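Local coordinates for protein GDP-mannose-dependent alpha-(1-6)-phosphatidylinositol monomannoside mannosyltransferase (Corynebacterium glutamicum, PDB 3OKP) that is a glycosyltransferase of the two-domain GT-B fold, with guanosine-5'-diphosphate-alpha-D-mannose held in a ligand pocket, at residues A96-A99 / L100-G103; S148-T151 / L152-F155; S335-L338 / I339-L342. All coordinates share one frame; numbering follows the deposited sequence.

How the interactions relate
Taken from the N terminus, the three contacts follow one another in series; each is a single turn-scale piece of chain, so none closes a long loop and none nests in or crosses another. Interaction 1 winds the chain from the loop after strand 89-92 into helix 102-107. Interaction 2 forms the first turns of helix 149-159, on the same seven-stranded parallel sheet, with nearest atoms about 9 Å from interaction 1. Interaction 3 belongs to the half with the six-stranded sheet, in helix 331-342, its centre about 48 Å from that of interaction 1. Interaction 2 also meets residues of that second half, placing it where the two halves of the fold face each other.

Interaction 1: A96-A99 / L100-G103; sequences APLA and LMAG
Met101 N donates to Leu98 O over 3.0 Å, the shortest of three i-to-i+3 bonds that wind this piece of chain. Its N-H...O angle of 159° shows a fairly straight bond. Leu100 N reaches Pro97 O just as directly at 3.1 Å, whereas the bond from Ala102 N to Ala99 O, of equal length, bends to 145°. This i-to-i+3 pattern is the evidence for the tight 3-10 winding of residues 98 to 100. Pro97, which follows a cis peptide bond, supplies the first acceptor, and Met101 is the N-cap residue of the helix that begins at Ala102.

With Met101 CG anti to its carbonyl carbon (chi1 -61°), CG comes within 3.5 Å of Leu98 O. A bend at chi3 then sets CE beside Leu98 CD2 at 3.9 Å, the two side chains running alongside and pointing the same way. Leu100 CG rests 3.3 Å from Pro97 O, while its CD1 touches Pro97 CB more loosely at 4.2 Å.

The 3-10 turn thus leads into helix 102-107 in the Rossmann-like half of the GT-B fold that carries the seven-stranded parallel sheet. Leu98 and Met101 pack on Phe92 of strand 89-92 and on Pro70; Ala99 and Leu100 meet Ile137 of helix 128-140, and Ala102 reaches Val113 of the adjacent strand 112-116.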
ATOM      1  N   ALA A  96       9.861   2.571  13.824  1.00 13.43           N
ATOM      2  CA  ALA A  96       9.860   3.667  14.792  1.00 13.78           C
ATOM      3  C   ALA A  96       8.523   3.768  15.530  1.00 13.60           C
ATOM      4  O   ALA A  96       7.477   3.869  14.886  1.00 13.80           O
ATOM      5  CB  ALA A  96      10.192   4.983  14.099  1.00 14.26           C
ATOM      6  N   PRO A  97       8.547   3.764  16.879  1.00 13.40           N
ATOM      7  CA  PRO A  97       9.705   3.665  17.767  1.00 13.13           C
ATOM      8  C   PRO A  97       9.996   2.287  18.397  1.00 12.60           C
ATOM      9  O   PRO A  97      10.991   2.160  19.113  1.00 12.69           O
ATOM     10  CB  PRO A  97       9.331   4.642  18.884  1.00 13.61           C
ATOM     11  CG  PRO A  97       7.816   4.500  18.996  1.00 13.71           C
ATOM     12  CD  PRO A  97       7.309   3.964  17.657  1.00 13.53           C
ATOM     13  N   LEU A  98       9.159   1.278  18.147  1.00 11.83           N
ATOM     14  CA  LEU A  98       9.270  -0.002  18.876  1.00 11.52           C
ATOM     15  C   LEU A  98      10.576  -0.780  18.678  1.00 11.30           C
ATOM     16  O   LEU A  98      11.010  -1.495  19.586  1.00 11.34           O
ATOM     17  CB  LEU A  98       8.067  -0.920  18.613  1.00 11.21           C
ATOM     18  CG  LEU A  98       6.762  -0.662  19.376  1.00 11.25           C
ATOM     19  CD1 LEU A  98       5.718  -1.688  18.957  1.00 10.65           C
ATOM     20  CD2 LEU A  98       6.956  -0.677  20.894  1.00 11.19           C
ATOM     21  N   ALA A  99      11.197  -0.637  17.506  1.00 10.99           N
ATOM     22  CA  ALA A  99      12.471  -1.305  17.219  1.00 10.93           C
ATOM     23  C   ALA A  99      13.643  -0.777  18.057  1.00 11.29           C
ATOM     24  O   ALA A  99      14.764  -1.268  17.943  1.00 11.20           O
ATOM     25  CB  ALA A  99      12.795  -1.249  15.728  1.00 10.93           C
ATOM     26  N   LEU A 100      13.376   0.218  18.903  1.00 11.47           N
ATOM     27  CA  LEU A 100      14.341   0.646  19.918  1.00 12.12           C
ATOM     28  C   LEU A 100      14.523  -0.421  21.008  1.00 12.20           C
ATOM     29  O   LEU A 100      15.413  -0.312  21.848  1.00 12.79           O
ATOM     30  CB  LEU A 100      13.945   1.996  20.530  1.00 12.36           C
ATOM     31  CG  LEU A 100      14.042   3.239  19.635  1.00 12.67           C
ATOM     32  CD1 LEU A 100      13.297   4.420  20.260  1.00 13.44           C
ATOM     33  CD2 LEU A 100      15.488   3.615  19.331  1.00 13.04           C
ATOM     34  N   MET A 101      13.675  -1.452  20.975  1.00 12.06           N
ATOM     35  CA  MET A 101      13.791  -2.613  21.863  1.00 12.18           C
ATOM     36  C   MET A 101      14.594  -3.756  21.224  1.00 12.20           C
ATOM     37  O   MET A 101      14.625  -4.872  21.751  1.00 12.16           O
ATOM     38  CB  MET A 101      12.402  -3.130  22.262  1.00 11.99           C
ATOM     39  CG  MET A 101      11.523  -2.133  23.016  1.00 11.92           C
ATOM     40  SD  MET A 101      10.108  -2.915  23.834  1.00 12.44           S
ATOM     41  CE  MET A 101       9.131  -3.463  22.429  1.00 11.25           C
ATOM     42  N   ALA A 102      15.246  -3.481  20.094  1.00 12.26           N
ATOM     43  CA  ALA A 102      16.000  -4.509  19.363  1.00 12.27           C
ATOM     44  C   ALA A 102      17.188  -5.061  20.157  1.00 12.79           C
ATOM     45  O   ALA A 102      17.510  -6.249  20.061  1.00 12.89           O
ATOM     46  CB  ALA A 102      16.454  -3.983  18.011  1.00 12.38           C
ATOM     47  N   GLY A 103      17.832  -4.194  20.938  1.00 12.94           N
ATOM     48  CA  GLY A 103      18.912  -4.607  21.835  1.00 13.49           C
ATOM     49  C   GLY A 103      18.475  -5.684  22.814  1.00 13.54           C
ATOM     50  O   GLY A 103      19.163  -6.690  22.985  1.00 13.83           O
TER

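Interaction 2: S148-T151 / L152-F155; sequences SQYT and LRRF
Phe155 lays one ring face over Thr151 O, which stands 3.2 Å above the ring plane and over its centre. The same oxygen accepts Phe155 N at 3.2 Å, in a bond bent to 140°, so ring and peptide N-H close on one carbonyl. What brings the ring back there is chi1 of 61°, which sets Phe155 CG between the backbone N and the carbonyl carbon. Thr151 CB meets ring atom CE1 at 3.9 Å. This is the buried side, where Tyr146 of strand 143-146 packs against Thr151 and Phe155.

On another side of the helix, the partly exposed Tyr150 packs with Arg154 and touches Val289. Arg154 CG covers one face of its ring, 4.1 Å from the centroid, a CH-pi contact. The twice-bent chain of Arg154 delivers NH1 to Tyr150 OH at 2.8 Å. The hydroxyl lies in the guanidinium plane, and NH1 also donates to Gly286 O. On the exposed side contacts are fewer: Arg153 NH2 comes close to Tyr150 CD1 (3.3 Å), but obliquely, its guanidinium 80° from the ring plane, and Gln149 NE2 lies 3.8 Å from Leu152 CD2, Gln149 OE1 bonding to Tyr146 OH.

Ser148 is the N-cap in the beta-alpha-beta unit of strand 143-146, helix 149-159 and strand 164-167, its OG accepting Thr151 N while bonding to Gly291 O. Glu316 takes up Gln149 N and Tyr150 N. A carboxylate here is probably favoured by the helix dipole, and with Gly286 and Gly291 it ties the helix to the GT-B half carrying the six-stranded sheet.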
ATOM      1  N   SER A 148       9.621   1.131  -1.007  1.00 11.64           N
ATOM      2  CA  SER A 148      10.046   1.595  -2.331  1.00 12.01           C
ATOM      3  C   SER A 148      11.489   2.093  -2.328  1.00 12.24           C
ATOM      4  O   SER A 148      12.028   2.457  -1.282  1.00 11.76           O
ATOM      5  CB  SER A 148       9.116   2.703  -2.841  1.00 12.48           C
ATOM      6  OG  SER A 148       9.101   3.813  -1.958  1.00 12.74           O
ATOM      7  N   GLN A 149      12.108   2.107  -3.508  1.00 12.59           N
ATOM      8  CA  GLN A 149      13.443   2.674  -3.668  1.00 13.09           C
ATOM      9  C   GLN A 149      13.450   4.155  -3.303  1.00 13.30           C
ATOM     10  O   GLN A 149      14.462   4.680  -2.833  1.00 13.19           O
ATOM     11  CB  GLN A 149      13.960   2.474  -5.095  1.00 13.94           C
ATOM     12  CG  GLN A 149      14.228   1.015  -5.476  1.00 14.57           C
ATOM     13  CD  GLN A 149      15.296   0.346  -4.612  1.00 15.73           C
ATOM     14  OE1 GLN A 149      15.189  -0.838  -4.289  1.00 16.79           O
ATOM     15  NE2 GLN A 149      16.327   1.101  -4.240  1.00 16.45           N
ATOM     16  N   TYR A 150      12.310   4.817  -3.512  1.00 13.33           N
ATOM     17  CA  TYR A 150      12.138   6.209  -3.109  1.00 13.89           C
ATOM     18  C   TYR A 150      12.298   6.411  -1.601  1.00 13.51           C
ATOM     19  O   TYR A 150      13.108   7.236  -1.171  1.00 13.51           O
ATOM     20  CB  TYR A 150      10.786   6.771  -3.567  1.00 14.29           C
ATOM     21  CG  TYR A 150      10.577   8.196  -3.107  1.00 14.91           C
ATOM     22  CD1 TYR A 150      11.113   9.261  -3.828  1.00 15.38           C
ATOM     23  CD2 TYR A 150       9.869   8.481  -1.934  1.00 14.74           C
ATOM     24  CE1 TYR A 150      10.941  10.572  -3.410  1.00 16.62           C
ATOM     25  CE2 TYR A 150       9.693   9.794  -1.504  1.00 15.67           C
ATOM     26  CZ  TYR A 150      10.232  10.833  -2.249  1.00 16.11           C
ATOM     27  OH  TYR A 150      10.068  12.138  -1.840  1.00 17.41           O
ATOM     28  N   THR A 151      11.523   5.672  -0.805  1.00 13.23           N
ATOM     29  CA  THR A 151      11.583   5.815   0.656  1.00 13.29           C
ATOM     30  C   THR A 151      12.970   5.464   1.180  1.00 13.45           C
ATOM     31  O   THR A 151      13.499   6.162   2.051  1.00 13.49           O
ATOM     32  CB  THR A 151      10.495   4.997   1.407  1.00 12.79           C
ATOM     33  OG1 THR A 151      10.646   3.599   1.131  1.00 12.44           O
ATOM     34  CG2 THR A 151       9.095   5.461   1.012  1.00 12.88           C
ATOM     35  N   LEU A 152      13.561   4.404   0.624  1.00 13.63           N
ATOM     36  CA  LEU A 152      14.934   4.017   0.951  1.00 14.08           C
ATOM     37  C   LEU A 152      15.928   5.166   0.762  1.00 14.94           C
ATOM     38  O   LEU A 152      16.725   5.448   1.656  1.00 14.86           O
ATOM     39  CB  LEU A 152      15.377   2.790   0.141  1.00 14.00           C
ATOM     40  CG  LEU A 152      16.790   2.265   0.443  1.00 14.19           C
ATOM     41  CD1 LEU A 152      16.896   1.757   1.884  1.00 13.52           C
ATOM     42  CD2 LEU A 152      17.215   1.189  -0.539  1.00 14.56           C
ATOM     43  N   ARG A 153      15.875   5.831  -0.392  1.00 15.89           N
ATOM     44  CA  ARG A 153      16.755   6.972  -0.661  1.00 17.10           C
ATOM     45  C   ARG A 153      16.597   8.085   0.381  1.00 17.34           C
ATOM     46  O   ARG A 153      17.585   8.695   0.796  1.00 17.66           O
ATOM     47  CB  ARG A 153      16.526   7.522  -2.072  1.00 17.70           C
ATOM     48  CG  ARG A 153      17.506   8.628  -2.472  1.00 18.84           C
ATOM     49  CD  ARG A 153      17.366   9.039  -3.935  1.00 19.46           C
ATOM     50  NE  ARG A 153      16.155   9.817  -4.196  1.00 20.01           N
ATOM     51  CZ  ARG A 153      15.069   9.337  -4.798  1.00 20.49           C
ATOM     52  NH1 ARG A 153      15.029   8.072  -5.208  1.00 20.12           N
ATOM     53  NH2 ARG A 153      14.021  10.124  -4.996  1.00 20.64           N
ATOM     54  N   ARG A 154      15.357   8.332   0.803  1.00 17.35           N
ATOM     55  CA  ARG A 154      15.060   9.398   1.764  1.00 17.86           C
ATOM     56  C   ARG A 154      15.642   9.158   3.164  1.00 17.69           C
ATOM     57  O   ARG A 154      16.059  10.110   3.828  1.00 18.02           O
ATOM     58  CB  ARG A 154      13.545   9.647   1.864  1.00 17.72           C
ATOM     59  CG  ARG A 154      12.845  10.131   0.577  1.00 18.58           C
ATOM     60  CD  ARG A 154      13.272  11.533   0.117  1.00 20.07           C
ATOM     61  NE  ARG A 154      13.123  12.550   1.161  1.00 21.74           N
ATOM     62  CZ  ARG A 154      12.076  13.361   1.301  1.00 22.10           C
ATOM     63  NH1 ARG A 154      11.047  13.297   0.464  1.00 22.70           N
ATOM     64  NH2 ARG A 154      12.060  14.245   2.289  1.00 22.47           N
ATOM     65  N   PHE A 155      15.676   7.901   3.615  1.00 17.31           N
ATOM     66  CA  PHE A 155      16.094   7.610   4.996  1.00 17.22           C
ATOM     67  C   PHE A 155      17.309   6.689   5.203  1.00 17.51           C
ATOM     68  O   PHE A 155      17.692   6.421   6.349  1.00 17.43           O
ATOM     69  CB  PHE A 155      14.905   7.133   5.857  1.00 16.49           C
ATOM     70  CG  PHE A 155      14.251   5.852   5.378  1.00 15.92           C
ATOM     71  CD1 PHE A 155      12.866   5.773   5.265  1.00 15.27           C
ATOM     72  CD2 PHE A 155      15.011   4.723   5.063  1.00 15.09           C
ATOM     73  CE1 PHE A 155      12.248   4.600   4.837  1.00 14.43           C
ATOM     74  CE2 PHE A 155      14.404   3.550   4.635  1.00 14.76           C
ATOM     75  CZ  PHE A 155      13.018   3.488   4.521  1.00 14.64           C
TER

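Interaction 3: S335-L338 / I339-L342; sequences SELL and IELL
Ile339 lies along the carbonyl of Ser335, one turn back, with CG1 3.3 Å and CD1 3.5 Å from Ser335 O. Because CG1 is anti to the carbonyl carbon (chi1 -62°), the CG1-CD1 branch runs back down the helix to reach it. Ile339 N donates to the same oxygen over 2.9 Å, at an N-H...O angle of 171°, so one acceptor is lined by both the backbone and the side chain of a single residue. Leu342 repeats the pattern on Leu338 O, its CG approaching to 3.2 Å beside the backbone bond from Leu342 N. Glu340 N to Glu336 O and Leu341 N to Leu337 O complete four consecutive i-to-i+4 bonds, the evidence for regular alpha-helix.

Glu336 and Glu340 form the exposed, polar side; at its border the buried Leu337, which packs on Val326, passes aslant Glu340, its CD1 3.9 Å from Glu340 OE1. With Glu340 CG anti to the backbone N and the chain extended beyond it, OE1 reaches a water at 2.7 Å, which also gives a weak bond to Leu337 O. Glu336 OE1 stays 5.6 Å from Glu340 OE1; this like-charged pair is probably eased by long, weak ion pairs to Lys333 and Arg347 respectively.

Ser335 OG turns back to Val331 O and Asp332 O. The helix is amphipathic and lies on the six-stranded parallel sheet: Leu338, Leu341 and Leu342 pack on Ile275 of strand 275-278, and Ser335 and Leu338 meet Val223 of helix 213-226. Arg348 of helix 345-362 donates to Leu341 O and Leu342 O, joining two successive helices.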
ATOM      1  N   SER A 335      -4.442  15.155 -20.561  1.00 10.76           N
ATOM      2  CA  SER A 335      -5.618  15.004 -21.416  1.00 11.01           C
ATOM      3  C   SER A 335      -5.259  14.278 -22.717  1.00 10.89           C
ATOM      4  O   SER A 335      -6.013  13.424 -23.175  1.00 10.65           O
ATOM      5  CB  SER A 335      -6.303  16.349 -21.681  1.00 11.24           C
ATOM      6  OG  SER A 335      -5.458  17.221 -22.401  1.00 12.47           O
ATOM      7  N   GLU A 336      -4.093  14.604 -23.279  1.00 11.19           N
ATOM      8  CA  GLU A 336      -3.584  13.957 -24.495  1.00 11.50           C
ATOM      9  C   GLU A 336      -3.412  12.448 -24.305  1.00 10.92           C
ATOM     10  O   GLU A 336      -3.860  11.658 -25.142  1.00 10.67           O
ATOM     11  CB  GLU A 336      -2.258  14.595 -24.925  1.00 11.86           C
ATOM     12  CG  GLU A 336      -1.694  14.078 -26.243  1.00 12.84           C
ATOM     13  CD  GLU A 336      -0.420  14.797 -26.648  1.00 13.70           C
ATOM     14  OE1 GLU A 336       0.645  14.487 -26.079  1.00 15.96           O
ATOM     15  OE2 GLU A 336      -0.481  15.667 -27.542  1.00 16.12           O
ATOM     16  N   LEU A 337      -2.763  12.066 -23.204  1.00 10.47           N
ATOM     17  CA  LEU A 337      -2.606  10.662 -22.815  1.00 10.08           C
ATOM     18  C   LEU A 337      -3.943   9.941 -22.656  1.00  9.42           C
ATOM     19  O   LEU A 337      -4.097   8.806 -23.110  1.00  9.41           O
ATOM     20  CB  LEU A 337      -1.793  10.555 -21.516  1.00 10.04           C
ATOM     21  CG  LEU A 337      -0.337  10.060 -21.514  1.00 11.50           C
ATOM     22  CD1 LEU A 337       0.358  10.148 -22.871  1.00 12.16           C
ATOM     23  CD2 LEU A 337       0.485  10.775 -20.447  1.00 11.79           C
ATOM     24  N   LEU A 338      -4.903  10.598 -22.010  1.00  8.75           N
ATOM     25  CA  LEU A 338      -6.233  10.017 -21.812  1.00  8.15           C
ATOM     26  C   LEU A 338      -6.977   9.783 -23.134  1.00  8.10           C
ATOM     27  O   LEU A 338      -7.492   8.689 -23.364  1.00  7.96           O
ATOM     28  CB  LEU A 338      -7.065  10.862 -20.837  1.00  7.85           C
ATOM     29  CG  LEU A 338      -6.673  10.745 -19.356  1.00  7.47           C
ATOM     30  CD1 LEU A 338      -7.220  11.912 -18.534  1.00  7.54           C
ATOM     31  CD2 LEU A 338      -7.118   9.403 -18.764  1.00  6.75           C
ATOM     32  N   ILE A 339      -7.011  10.797 -23.996  1.00  8.34           N
ATOM     33  CA  ILE A 339      -7.663  10.690 -25.309  1.00  8.52           C
ATOM     34  C   ILE A 339      -6.983   9.631 -26.188  1.00  9.08           C
ATOM     35  O   ILE A 339      -7.662   8.800 -26.801  1.00  8.87           O
ATOM     36  CB  ILE A 339      -7.695  12.051 -26.053  1.00  8.98           C
ATOM     37  CG1 ILE A 339      -8.519  13.083 -25.269  1.00  8.62           C
ATOM     38  CG2 ILE A 339      -8.254  11.885 -27.477  1.00  8.69           C
ATOM     39  CD1 ILE A 339      -8.213  14.534 -25.649  1.00  8.76           C
ATOM     40  N   GLU A 340      -5.651   9.664 -26.228  1.00  9.51           N
ATOM     41  CA  GLU A 340      -4.852   8.702 -27.000  1.00 10.59           C
ATOM     42  C   GLU A 340      -5.173   7.251 -26.615  1.00 10.41           C
ATOM     43  O   GLU A 340      -5.388   6.403 -27.488  1.00 10.68           O
ATOM     44  CB  GLU A 340      -3.354   8.997 -26.837  1.00 10.50           C
ATOM     45  CG  GLU A 340      -2.440   8.256 -27.816  1.00 12.34           C
ATOM     46  CD  GLU A 340      -0.964   8.585 -27.628  1.00 12.47           C
ATOM     47  OE1 GLU A 340      -0.564   9.015 -26.524  1.00 14.48           O
ATOM     48  OE2 GLU A 340      -0.196   8.407 -28.595  1.00 15.85           O
ATOM     49  N   LEU A 341      -5.223   6.979 -25.313  1.00 10.25           N
ATOM     50  CA  LEU A 341      -5.539   5.639 -24.815  1.00 10.31           C
ATOM     51  C   LEU A 341      -6.991   5.234 -25.050  1.00 10.07           C
ATOM     52  O   LEU A 341      -7.258   4.104 -25.460  1.00 10.22           O
ATOM     53  CB  LEU A 341      -5.177   5.501 -23.333  1.00 10.12           C
ATOM     54  CG  LEU A 341      -3.712   5.264 -22.967  1.00 11.10           C
ATOM     55  CD1 LEU A 341      -3.582   5.090 -21.456  1.00 11.97           C
ATOM     56  CD2 LEU A 341      -3.134   4.052 -23.701  1.00 11.99           C
ATOM     57  N   LEU A 342      -7.922   6.150 -24.785  1.00  9.84           N
ATOM     58  CA  LEU A 342      -9.345   5.909 -25.048  1.00  9.77           C
ATOM     59  C   LEU A 342      -9.632   5.627 -26.527  1.00 10.12           C
ATOM     60  O   LEU A 342     -10.553   4.874 -26.852  1.00 10.15           O
ATOM     61  CB  LEU A 342     -10.204   7.082 -24.561  1.00  9.46           C
ATOM     62  CG  LEU A 342     -10.382   7.295 -23.052  1.00  9.41           C
ATOM     63  CD1 LEU A 342     -11.067   8.633 -22.784  1.00  8.57           C
ATOM     64  CD2 LEU A 342     -11.149   6.148 -22.391  1.00  8.79           C
TER
HETATM   65  O   HOH W   1      -1.416   7.378 -24.580  1.00 33.49           O